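Local coordinates for RabGAP/TBC protein (Chlamydomonas reinhardtii, PDB 4P17) that probably stimulates GTP hydrolysis by Rab-family GTPases in the flagellum through its TBC domain, at residues A[51-54]-A[59-62]; A[160-165]-A[170-175]; A[221-226]-A[284-289]; A[269-274]-A[299-304]. All coordinates share one frame; numbering follows the deposited sequence.

How the contacts relate
Reading from the N terminus, contact 1 closes a short loop in which 51-54, just past helix 27-50, folds onto helix 57-65. Contact 2 closes a second short loop, pairing consecutive helices 153-164 and 169-183, with its centre about 21 Å from that of contact 1. Contacts 3 and 4 span longer separations and cross: 221-226, 269-274, 284-289 and 299-304 alternate along the chain. Their centres are about 17 Å apart and they touch, M289 packing on Y272 and L269, and I225 on L269. They therefore knit the C-terminal helices together, on the opposite side of the chain's centre from contact 2.

Contact 1 (A[51-54]-A[59-62])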
loop_
_atom_site.group_PDB
_atom_site.type_symbol
_atom_site.label_atom_id
_atom_site.label_comp_id
_atom_site.label_asym_id
_atom_site.label_seq_id
_atom_site.Cartn_x
_atom_site.Cartn_y
_atom_site.Cartn_z
ATOM N N ASP A 51 -24.836 2.239 -7.448
ATOM C CA ASP A 51 -24.281 2.645 -6.151
ATOM C C ASP A 51 -24.303 1.508 -5.137
ATOM O O ASP A 51 -24.659 1.691 -3.972
ATOM C CB ASP A 51 -25.015 3.868 -5.604
ATOM C CG ASP A 51 -24.090 4.808 -4.833
ATOM O OD1 ASP A 51 -23.186 4.321 -4.112
ATOM O OD2 ASP A 51 -24.263 6.038 -4.946
ATOM N N LYS A 52 -23.890 0.334 -5.597
ATOM C CA LYS A 52 -23.763 -0.821 -4.729
ATOM C C LYS A 52 -22.713 -1.773 -5.263
ATOM O O LYS A 52 -22.689 -2.093 -6.461
ATOM C CB LYS A 52 -25.109 -1.543 -4.595
ATOM N N LEU A 53 -21.829 -2.222 -4.378
ATOM C CA LEU A 53 -20.906 -3.287 -4.717
ATOM C C LEU A 53 -21.667 -4.598 -4.878
ATOM O O LEU A 53 -22.733 -4.760 -4.287
ATOM C CB LEU A 53 -19.840 -3.437 -3.638
ATOM C CG LEU A 53 -18.867 -2.275 -3.475
ATOM C CD1 LEU A 53 -18.027 -2.472 -2.231
ATOM C CD2 LEU A 53 -17.972 -2.156 -4.696
ATOM N N PRO A 54 -21.110 -5.537 -5.660
ATOM C CA PRO A 54 -21.698 -6.862 -5.875
ATOM C C PRO A 54 -22.039 -7.564 -4.571
ATOM O O PRO A 54 -21.263 -7.529 -3.606
ATOM C CB PRO A 54 -20.604 -7.629 -6.617
ATOM C CG PRO A 54 -19.711 -6.615 -7.184
ATOM C CD PRO A 54 -19.853 -5.362 -6.410
ATOM N N LYS A 59 -17.532 -13.014 -6.250
ATOM C CA LYS A 59 -17.343 -12.185 -7.442
ATOM C C LYS A 59 -16.628 -10.906 -7.050
ATOM O O LYS A 59 -15.793 -10.391 -7.803
ATOM C CB LYS A 59 -18.674 -11.847 -8.125
ATOM N N LEU A 60 -16.955 -10.378 -5.875
ATOM C CA LEU A 60 -16.344 -9.098 -5.475
ATOM C C LEU A 60 -14.845 -9.279 -5.241
ATOM O O LEU A 60 -14.022 -8.467 -5.678
ATOM C CB LEU A 60 -17.014 -8.540 -4.224
ATOM C CG LEU A 60 -16.514 -7.194 -3.722
ATOM C CD1 LEU A 60 -16.460 -6.145 -4.836
ATOM C CD2 LEU A 60 -17.353 -6.704 -2.547
ATOM N N LYS A 61 -14.490 -10.355 -4.547
ATOM C CA LYS A 61 -13.087 -10.648 -4.301
ATOM C C LYS A 61 -12.316 -10.778 -5.617
ATOM O O LYS A 61 -11.238 -10.190 -5.752
ATOM C CB LYS A 61 -12.944 -11.915 -3.457
ATOM C CG LYS A 61 -11.505 -12.188 -3.008
ATOM C CD LYS A 61 -11.322 -13.623 -2.466
ATOM C CE LYS A 61 -12.206 -13.920 -1.266
ATOM N NZ LYS A 61 -12.368 -12.761 -0.346
ATOM N N GLU A 62 -12.881 -11.504 -6.591
ATOM C CA GLU A 62 -12.279 -11.659 -7.926
ATOM C C GLU A 62 -12.061 -10.316 -8.646
ATOM O O GLU A 62 -10.998 -10.070 -9.203
ATOM C CB GLU A 62 -13.149 -12.555 -8.835
ATOM C CG GLU A 62 -13.178 -14.049 -8.485
ATOM C CD GLU A 62 -14.171 -14.866 -9.329
ATOM O OE1 GLU A 62 -14.847 -14.308 -10.233
ATOM O OE2 GLU A 62 -14.268 -16.090 -9.080
#
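P54 and L60 provide the closer of the two apolar contacts between loop 51-54 and the helical turn 59-62. Methyl CD1 of L60 rests against the side of the pyrrolidine ring formed by CD and CG: P54 CD lies 3.8 Å from L60 CD1, and P54 CG lies 4.0 Å from the same methyl. The two side chains cross at about a right angle, so one branch of the leucine, and not its whole length, meets the ring. The other branch serves a second partner, with L60 CD2 4.2 Å from L53 CB, and it also passes 4.1 Å from the backbone atom P54 O. This division of labour follows from the leucine torsions: CG stands opposite the backbone N (chi1 -178°), and the fork beyond it straddles the junction of L53 and P54. The backbones are close here, with P54 CA 5.8 Å from L60 CA, and 164 Å² is buried in total.

A Schellman motif ends helix 27-50: D51 leaves it with a positive phi of 49° and two bonds back into the last turn. The chain then runs extended, presenting L53 and P54 to the start of helix 57-65.

Further packing continues beyond the two segments: L53 packs on W75, V76, E79 and T80 of helix 73-80, P54 on Y47, and L60 on Y255 of helix 243-256. Polar interactions lie outside the pairing itself, where D51 OD1 accepts a weak hydrogen bond from W75 NE1.

Contact 2 (A[160-165]-A[170-175])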
loop_
_atom_site.group_PDB
_atom_site.type_symbol
_atom_site.label_atom_id
_atom_site.label_comp_id
_atom_site.label_asym_id
_atom_site.label_seq_id
_atom_site.Cartn_x
_atom_site.Cartn_y
_atom_site.Cartn_z
ATOM N N LEU A 160 0.271 8.509 -0.127
ATOM C CA LEU A 160 -0.329 7.812 -1.248
ATOM C C LEU A 160 -1.821 7.735 -1.087
ATOM O O LEU A 160 -2.535 7.766 -2.069
ATOM C CB LEU A 160 0.282 6.412 -1.428
ATOM C CG LEU A 160 0.947 6.124 -2.774
ATOM C CD1 LEU A 160 1.993 7.140 -3.129
ATOM C CD2 LEU A 160 1.593 4.729 -2.692
ATOM N N MET A 161 -2.316 7.651 0.151
ATOM C CA MET A 161 -3.750 7.686 0.349
ATOM C C MET A 161 -4.326 9.010 -0.161
ATOM O O MET A 161 -5.328 9.017 -0.882
ATOM C CB MET A 161 -4.102 7.500 1.817
ATOM C CG MET A 161 -3.962 6.096 2.325
ATOM S SD MET A 161 -4.549 6.147 4.035
ATOM C CE MET A 161 -4.319 4.421 4.512
ATOM N N LEU A 162 -3.676 10.118 0.192
ATOM C CA LEU A 162 -4.139 11.428 -0.286
ATOM C C LEU A 162 -4.228 11.478 -1.820
ATOM O O LEU A 162 -5.223 11.910 -2.380
ATOM C CB LEU A 162 -3.241 12.543 0.248
ATOM C CG LEU A 162 -3.422 12.910 1.727
ATOM C CD1 LEU A 162 -2.317 13.868 2.156
ATOM C CD2 LEU A 162 -4.805 13.499 2.021
ATOM N N VAL A 163 -3.199 10.988 -2.495
ATOM C CA VAL A 163 -3.189 11.060 -3.944
ATOM C C VAL A 163 -4.248 10.131 -4.556
ATOM O O VAL A 163 -4.920 10.508 -5.518
ATOM C CB VAL A 163 -1.787 10.733 -4.502
ATOM C CG1 VAL A 163 -1.819 10.670 -5.980
ATOM C CG2 VAL A 163 -0.767 11.798 -4.071
ATOM N N ALA A 164 -4.395 8.925 -4.011
ATOM C CA ALA A 164 -5.372 7.955 -4.533
ATOM C C ALA A 164 -6.799 8.378 -4.262
ATOM O O ALA A 164 -7.709 7.935 -4.965
ATOM C CB ALA A 164 -5.132 6.573 -3.922
ATOM N N LEU A 165 -6.984 9.166 -3.203
ATOM C CA LEU A 165 -8.304 9.609 -2.744
ATOM C C LEU A 165 -8.630 11.045 -3.194
ATOM O O LEU A 165 -9.439 11.711 -2.574
ATOM C CB LEU A 165 -8.388 9.521 -1.216
ATOM C CG LEU A 165 -8.264 8.108 -0.617
ATOM C CD1 LEU A 165 -8.186 8.193 0.883
ATOM C CD2 LEU A 165 -9.441 7.241 -1.046
ATOM N N GLU A 170 -10.124 14.003 4.931
ATOM C CA GLU A 170 -10.924 13.291 5.906
ATOM C C GLU A 170 -11.060 11.829 5.485
ATOM O O GLU A 170 -11.030 10.923 6.326
ATOM C CB GLU A 170 -12.310 13.928 6.086
ATOM C CG GLU A 170 -13.192 13.089 6.977
ATOM C CD GLU A 170 -14.406 13.814 7.520
ATOM O OE1 GLU A 170 -14.677 14.945 7.089
ATOM O OE2 GLU A 170 -15.108 13.232 8.366
ATOM N N ALA A 171 -11.178 11.583 4.186
ATOM C CA ALA A 171 -11.222 10.196 3.709
ATOM C C ALA A 171 -9.933 9.454 4.089
ATOM O O ALA A 171 -9.939 8.315 4.538
ATOM C CB ALA A 171 -11.424 10.162 2.213
ATOM N N ALA A 172 -8.833 10.111 3.859
ATOM C CA ALA A 172 -7.536 9.528 4.170
ATOM C C ALA A 172 -7.415 9.246 5.660
ATOM O O ALA A 172 -6.943 8.192 6.062
ATOM C CB ALA A 172 -6.440 10.452 3.674
ATOM N N PHE A 173 -7.898 10.169 6.494
ATOM C CA PHE A 173 -7.936 9.951 7.925
ATOM C C PHE A 173 -8.756 8.703 8.328
ATOM O O PHE A 173 -8.327 7.895 9.127
ATOM C CB PHE A 173 -8.505 11.198 8.614
ATOM C CG PHE A 173 -8.739 11.014 10.083
ATOM C CD1 PHE A 173 -7.722 11.270 11.002
ATOM C CD2 PHE A 173 -9.992 10.627 10.544
ATOM C CE1 PHE A 173 -7.941 11.123 12.356
ATOM C CE2 PHE A 173 -10.223 10.438 11.904
ATOM C CZ PHE A 173 -9.215 10.707 12.807
ATOM N N TRP A 174 -9.932 8.518 7.742
ATOM C CA TRP A 174 -10.756 7.396 8.142
ATOM C C TRP A 174 -10.212 6.066 7.557
ATOM O O TRP A 174 -10.328 5.003 8.188
ATOM C CB TRP A 174 -12.213 7.657 7.744
ATOM C CG TRP A 174 -12.813 8.692 8.628
ATOM C CD1 TRP A 174 -13.249 9.936 8.280
ATOM C CD2 TRP A 174 -13.042 8.568 10.038
ATOM N NE1 TRP A 174 -13.756 10.593 9.392
ATOM C CE2 TRP A 174 -13.620 9.779 10.482
ATOM C CE3 TRP A 174 -12.813 7.551 10.966
ATOM C CZ2 TRP A 174 -13.974 9.991 11.819
ATOM C CZ3 TRP A 174 -13.126 7.772 12.293
ATOM C CH2 TRP A 174 -13.716 8.982 12.705
ATOM N N LEU A 175 -9.569 6.134 6.401
ATOM C CA LEU A 175 -8.957 4.925 5.818
ATOM C C LEU A 175 -7.737 4.502 6.643
ATOM O O LEU A 175 -7.523 3.312 6.874
ATOM C CB LEU A 175 -8.585 5.150 4.351
ATOM C CG LEU A 175 -8.070 3.939 3.556
ATOM C CD1 LEU A 175 -9.153 2.863 3.305
ATOM C CD2 LEU A 175 -7.545 4.416 2.209
#
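M161, L162 and L165 pack against A171, A172 and L175 in a buried interface of apolar side chains between two consecutive helices, 153-164 and 169-183, of the TBC domain. The short helical segments run at 129° to each other with axes 9.0 Å apart at closest approach. A172 lies where the backbones come nearest, M161 CA and A172 CA being 5.7 Å apart, and its lone methyl is met by L162, whose CD2 is 3.8 Å from A172 CB.

M161 extends along the partner helix, meeting both A172 and L175. Its CG sits beside the backbone N (chi1 -75°) and the chain is extended beyond it, which carries SD past the A172 carbonyl, 3.7 Å from A172 O, and CE to 3.9 Å from L175 CG. Were M161 cut back to an alanine, the flank of L175 and the A172 carbonyl would probably lose their thioether neighbour and a gap would open.

The two helices follow each other through a short turn of the all-helical TBC fold and pack at a steep angle; L165 is the first residue to leave helix 153-164. Its CD1 points back over the start of the partner turn, 3.6 Å from A172 N and 4.1 Å from L175 CD2. Helix 73-80 lies against this end, with N74 on L165, M78 on A171 and W77 on L175, while W250 packs on M161.

On a different face of helix 169-183, W174 NE1 donates to the anti lone pair of E170 OE2 at 3.1 Å, almost in the indole plane, and F173 CE2 stands over the centre of one face of the indole.

Contact 3 (A[221-226]-A[284-289]); sequences IDFDIS and ELLMRM
F223 and L285 meet face-on: methyl L285 CD2 sits 3.8 Å from the centroid of the F223 ring, only 11° off the ring normal, a CH-pi contact centred over the aromatic face. Because all five outer ring atoms lie at nearly equal distances from that methyl, it sits centrally over the face instead of leaning on its rim. L286 approaches differently, its CB lying near the ring plane at the edge, 4.2 Å from F223 CE1. The ring reaches helix 282-294 because its CG is turned opposite the backbone N (chi1 179°).

I221 uses the second branch of the same leucine: I221 CD1 is 3.7 Å from L285 CD1, the two side chains crossing at about a right angle. Between I221 and F223, D222 takes a positive phi in the Schellman motif at the end of helix 212-221.

Replacing F223 with a serine would probably strip L285 CD2 of its aromatic platform and leave a gap beside L286 CB. F218 also meets the F223 ring, and M276 and V279 pack on L285. With carbon meeting carbon throughout, the loop is held to helix 282-294 by dispersion and CH-pi attraction, without a directional polar bond between the segments.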
loop_
_atom_site.group_PDB
_atom_site.type_symbol
_atom_site.label_atom_id
_atom_site.label_comp_id
_atom_site.label_asym_id
_atom_site.label_seq_id
_atom_site.Cartn_x
_atom_site.Cartn_y
_atom_site.Cartn_z
ATOM N N ILE A 221 24.403 -16.692 1.746
ATOM C CA ILE A 221 24.958 -15.328 1.754
ATOM C C ILE A 221 24.579 -14.591 3.035
ATOM O O ILE A 221 24.946 -13.436 3.215
ATOM C CB ILE A 221 24.526 -14.491 0.518
ATOM C CG1 ILE A 221 23.026 -14.167 0.548
ATOM C CG2 ILE A 221 24.919 -15.225 -0.789
ATOM C CD1 ILE A 221 22.580 -13.241 -0.572
ATOM N N ASP A 222 23.884 -15.291 3.922
ATOM C CA ASP A 222 23.449 -14.754 5.208
ATOM C C ASP A 222 22.524 -13.557 4.996
ATOM O O ASP A 222 22.628 -12.566 5.706
ATOM C CB ASP A 222 24.645 -14.338 6.086
ATOM C CG ASP A 222 25.505 -15.519 6.525
ATOM O OD1 ASP A 222 24.976 -16.649 6.634
ATOM O OD2 ASP A 222 26.714 -15.310 6.777
ATOM N N PHE A 223 21.631 -13.657 4.011
ATOM C CA PHE A 223 20.687 -12.573 3.746
ATOM C C PHE A 223 19.460 -12.731 4.616
ATOM O O PHE A 223 18.845 -13.788 4.635
ATOM C CB PHE A 223 20.284 -12.522 2.280
ATOM C CG PHE A 223 19.297 -11.432 1.992
ATOM C CD1 PHE A 223 19.694 -10.116 1.959
ATOM C CD2 PHE A 223 17.972 -11.726 1.797
ATOM C CE1 PHE A 223 18.774 -9.116 1.719
ATOM C CE2 PHE A 223 17.069 -10.741 1.553
ATOM C CZ PHE A 223 17.470 -9.436 1.525
ATOM N N ASP A 224 19.126 -11.661 5.340
ATOM C CA ASP A 224 17.968 -11.600 6.230
ATOM C C ASP A 224 16.819 -10.932 5.487
ATOM O O ASP A 224 16.920 -9.751 5.175
ATOM C CB ASP A 224 18.333 -10.781 7.472
ATOM C CG ASP A 224 17.258 -10.795 8.539
ATOM O OD1 ASP A 224 16.324 -11.626 8.467
ATOM O OD2 ASP A 224 17.361 -9.959 9.463
ATOM N N ILE A 225 15.753 -11.661 5.180
ATOM C CA ILE A 225 14.689 -11.103 4.328
ATOM C C ILE A 225 14.039 -9.878 4.989
ATOM O O ILE A 225 13.435 -9.036 4.324
ATOM C CB ILE A 225 13.599 -12.175 3.991
ATOM C CG1 ILE A 225 12.469 -11.587 3.120
ATOM C CG2 ILE A 225 13.008 -12.780 5.243
ATOM C CD1 ILE A 225 12.915 -11.114 1.783
ATOM N N SER A 226 14.178 -9.767 6.298
ATOM C CA SER A 226 13.521 -8.670 7.004
ATOM C C SER A 226 14.166 -7.330 6.652
ATOM O O SER A 226 13.551 -6.265 6.841
ATOM C CB SER A 226 13.553 -8.914 8.507
ATOM O OG SER A 226 14.880 -9.110 8.976
ATOM N N GLU A 284 24.591 -6.485 -1.630
ATOM C CA GLU A 284 24.339 -6.278 -3.046
ATOM C C GLU A 284 22.938 -6.712 -3.434
ATOM O O GLU A 284 22.274 -6.077 -4.263
ATOM C CB GLU A 284 25.361 -7.042 -3.878
ATOM C CG GLU A 284 25.147 -6.974 -5.381
ATOM C CD GLU A 284 25.516 -5.642 -5.979
ATOM O OE1 GLU A 284 25.756 -4.684 -5.207
ATOM O OE2 GLU A 284 25.580 -5.560 -7.228
ATOM N N LEU A 285 22.503 -7.822 -2.850
ATOM C CA LEU A 285 21.216 -8.386 -3.192
ATOM C C LEU A 285 20.121 -7.435 -2.765
ATOM O O LEU A 285 19.157 -7.232 -3.490
ATOM C CB LEU A 285 21.037 -9.755 -2.539
ATOM C CG LEU A 285 19.756 -10.503 -2.935
ATOM C CD1 LEU A 285 20.000 -12.011 -2.963
ATOM C CD2 LEU A 285 18.610 -10.163 -1.983
ATOM N N LEU A 286 20.285 -6.860 -1.586
ATOM C CA LEU A 286 19.355 -5.847 -1.088
ATOM C C LEU A 286 19.207 -4.678 -2.058
ATOM O O LEU A 286 18.087 -4.345 -2.487
ATOM C CB LEU A 286 19.831 -5.355 0.265
ATOM C CG LEU A 286 19.023 -4.274 0.956
ATOM C CD1 LEU A 286 17.675 -4.865 1.440
ATOM C CD2 LEU A 286 19.835 -3.712 2.096
ATOM N N MET A 287 20.328 -4.040 -2.407
ATOM C CA MET A 287 20.287 -2.931 -3.373
ATOM C C MET A 287 19.660 -3.333 -4.716
ATOM O O MET A 287 18.826 -2.620 -5.263
ATOM C CB MET A 287 21.696 -2.372 -3.621
ATOM N N ARG A 288 20.067 -4.470 -5.268
ATOM C CA ARG A 288 19.532 -4.918 -6.545
ATOM C C ARG A 288 18.023 -5.211 -6.494
ATOM O O ARG A 288 17.293 -4.862 -7.394
ATOM C CB ARG A 288 20.278 -6.167 -7.011
ATOM C CG ARG A 288 21.636 -5.864 -7.602
ATOM N N MET A 289 17.562 -5.853 -5.432
ATOM C CA MET A 289 16.130 -6.088 -5.280
ATOM C C MET A 289 15.328 -4.794 -5.033
ATOM O O MET A 289 14.174 -4.667 -5.454
ATOM C CB MET A 289 15.897 -7.080 -4.150
ATOM C CG MET A 289 15.952 -8.528 -4.604
ATOM S SD MET A 289 14.651 -8.918 -5.801
ATOM C CE MET A 289 13.173 -8.721 -4.866
#

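Contact 4 (A[269-274]-A[299-304])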
loop_
_atom_site.group_PDB
_atom_site.type_symbol
_atom_site.label_atom_id
_atom_site.label_comp_id
_atom_site.label_asym_id
_atom_site.label_seq_id
_atom_site.Cartn_x
_atom_site.Cartn_y
_atom_site.Cartn_z
ATOM N N LEU A 269 9.425 -12.050 -4.622
ATOM C CA LEU A 269 10.596 -12.903 -4.562
ATOM C C LEU A 269 10.554 -13.975 -5.649
ATOM O O LEU A 269 11.598 -14.344 -6.187
ATOM C CB LEU A 269 10.717 -13.526 -3.185
ATOM C CG LEU A 269 10.872 -12.511 -2.041
ATOM C CD1 LEU A 269 10.964 -13.164 -0.662
ATOM C CD2 LEU A 269 12.080 -11.609 -2.271
ATOM N N LYS A 270 9.361 -14.483 -5.958
ATOM C CA LYS A 270 9.219 -15.468 -7.021
ATOM C C LYS A 270 9.607 -14.863 -8.361
ATOM O O LYS A 270 10.339 -15.458 -9.167
ATOM C CB LYS A 270 7.784 -15.985 -7.063
ATOM C CG LYS A 270 7.525 -17.110 -8.019
ATOM C CD LYS A 270 6.244 -17.820 -7.632
ATOM C CE LYS A 270 5.363 -18.117 -8.838
ATOM N NZ LYS A 270 6.093 -18.750 -9.965
ATOM N N ILE A 271 9.103 -13.666 -8.599
ATOM C CA ILE A 271 9.248 -13.007 -9.896
ATOM C C ILE A 271 10.726 -12.658 -10.160
ATOM O O ILE A 271 11.222 -12.772 -11.290
ATOM C CB ILE A 271 8.326 -11.750 -9.912
ATOM C CG1 ILE A 271 6.872 -12.183 -10.063
ATOM C CG2 ILE A 271 8.693 -10.799 -11.019
ATOM C CD1 ILE A 271 5.826 -11.059 -9.875
ATOM N N TYR A 272 11.445 -12.252 -9.115
ATOM C CA TYR A 272 12.833 -11.815 -9.279
ATOM C C TYR A 272 13.805 -12.858 -8.744
ATOM O O TYR A 272 14.958 -12.553 -8.511
ATOM C CB TYR A 272 13.048 -10.483 -8.576
ATOM C CG TYR A 272 12.309 -9.412 -9.281
ATOM C CD1 TYR A 272 12.776 -8.911 -10.491
ATOM C CD2 TYR A 272 11.099 -8.953 -8.799
ATOM C CE1 TYR A 272 12.069 -7.939 -11.182
ATOM C CE2 TYR A 272 10.385 -7.985 -9.483
ATOM C CZ TYR A 272 10.876 -7.486 -10.668
ATOM O OH TYR A 272 10.171 -6.534 -11.355
ATOM N N GLU A 273 13.330 -14.087 -8.569
ATOM C CA GLU A 273 14.173 -15.151 -8.028
ATOM C C GLU A 273 15.421 -15.391 -8.884
ATOM O O GLU A 273 16.537 -15.449 -8.360
ATOM C CB GLU A 273 13.408 -16.465 -7.907
ATOM C CG GLU A 273 14.253 -17.529 -7.222
ATOM C CD GLU A 273 13.609 -18.903 -7.201
ATOM O OE1 GLU A 273 12.728 -19.194 -8.057
ATOM O OE2 GLU A 273 13.997 -19.702 -6.319
ATOM N N ASP A 274 15.217 -15.565 -10.190
ATOM C CA ASP A 274 16.322 -15.807 -11.115
ATOM C C ASP A 274 17.397 -14.735 -10.925
ATOM O O ASP A 274 18.599 -15.031 -10.845
ATOM C CB ASP A 274 15.794 -15.825 -12.555
ATOM C CG ASP A 274 16.896 -15.814 -13.598
ATOM O OD1 ASP A 274 17.541 -14.760 -13.787
ATOM O OD2 ASP A 274 17.091 -16.860 -14.256
ATOM N N ARG A 299 1.816 -4.606 -12.737
ATOM C CA ARG A 299 0.952 -4.818 -11.587
ATOM C C ARG A 299 -0.032 -5.992 -11.780
ATOM O O ARG A 299 -0.425 -6.652 -10.825
ATOM C CB ARG A 299 0.195 -3.518 -11.249
ATOM C CG ARG A 299 -0.643 -2.931 -12.351
ATOM C CD ARG A 299 -1.051 -1.535 -12.006
ATOM N NE ARG A 299 -2.030 -1.011 -12.956
ATOM C CZ ARG A 299 -1.722 -0.286 -14.019
ATOM N NH1 ARG A 299 -0.458 0.006 -14.302
ATOM N NH2 ARG A 299 -2.687 0.155 -14.798
ATOM N N ASP A 300 -0.373 -6.297 -13.028
ATOM C CA ASP A 300 -1.233 -7.429 -13.297
ATOM C C ASP A 300 -0.532 -8.734 -12.914
ATOM O O ASP A 300 -1.097 -9.605 -12.228
ATOM C CB ASP A 300 -1.632 -7.504 -14.777
ATOM C CG ASP A 300 -2.688 -6.494 -15.190
ATOM O OD1 ASP A 300 -3.430 -5.948 -14.336
ATOM O OD2 ASP A 300 -2.814 -6.307 -16.423
ATOM N N VAL A 301 0.709 -8.871 -13.364
ATOM C CA VAL A 301 1.467 -10.080 -13.088
ATOM C C VAL A 301 1.797 -10.179 -11.603
ATOM O O VAL A 301 1.806 -11.291 -11.035
ATOM C CB VAL A 301 2.729 -10.111 -13.927
ATOM C CG1 VAL A 301 3.644 -11.264 -13.510
ATOM C CG2 VAL A 301 2.329 -10.189 -15.393
ATOM N N LEU A 302 2.068 -9.053 -10.959
ATOM C CA LEU A 302 2.331 -9.119 -9.516
ATOM C C LEU A 302 1.144 -9.729 -8.785
ATOM O O LEU A 302 1.312 -10.595 -7.913
ATOM C CB LEU A 302 2.636 -7.736 -8.915
ATOM C CG LEU A 302 2.963 -7.804 -7.406
ATOM C CD1 LEU A 302 4.202 -8.670 -7.111
ATOM C CD2 LEU A 302 3.171 -6.388 -6.859
ATOM N N MET A 303 -0.060 -9.242 -9.043
ATOM C CA MET A 303 -1.186 -9.717 -8.237
ATOM C C MET A 303 -1.565 -11.148 -8.647
ATOM O O MET A 303 -1.899 -11.992 -7.816
ATOM C CB MET A 303 -2.381 -8.800 -8.369
ATOM C CG MET A 303 -2.111 -7.385 -7.886
ATOM S SD MET A 303 -1.319 -7.328 -6.268
ATOM C CE MET A 303 -2.572 -7.912 -5.112
ATOM N N ALA A 304 -1.543 -11.419 -9.942
ATOM C CA ALA A 304 -1.863 -12.755 -10.389
ATOM C C ALA A 304 -0.853 -13.757 -9.789
ATOM O O ALA A 304 -1.205 -14.887 -9.390
ATOM C CB ALA A 304 -1.858 -12.808 -11.889
#
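I271 and L302 are the nearest backbone pair, their CA atoms 7.9 Å apart, where the C-terminal end of helix 259-271 comes up to helix 299-306. The setting is the all-helical TBC fold, and the contact joins the end of one of its helices to the last helix of the chain. I271 closes helix 259-271, and Y272 is both the first residue to leave that helix and the residue at the N-cap position of helix 273-277.

The touching is done from the first segment by one methyl. I271 CD1 lies 4.0 Å from L302 CD1 and 4.0 Å from L302 CA, so it meets both the leucine branch and the helix backbone. On its other flank it is 4.2 Å from V301 CG1. With CG1 beside the backbone N (chi1 -74°) and the arm extended (chi2 171°), CD1 reaches the helix; the I271 and L302 side chains cross at about a right angle. The burial is modest, 96 Å² over both sides, as expected when one methyl makes the contacts.

L302 is also packed by V264, A267 and M268 of helix 259-271, so the residue faces the same helix along more than its last turn. Elsewhere on 299-304 polar side chains tie the helix to other parts of the chain: R299 NH2 makes a salt bridge with D34 OD1, while D300 pairs with R248 through OD1 and accepts a hydrogen bond from N36 through OD2.

The other arm of I271 turns to its neighbour, CG2 standing 3.6 Å above the plane of the Y272 ring and displaced toward the ring's rim.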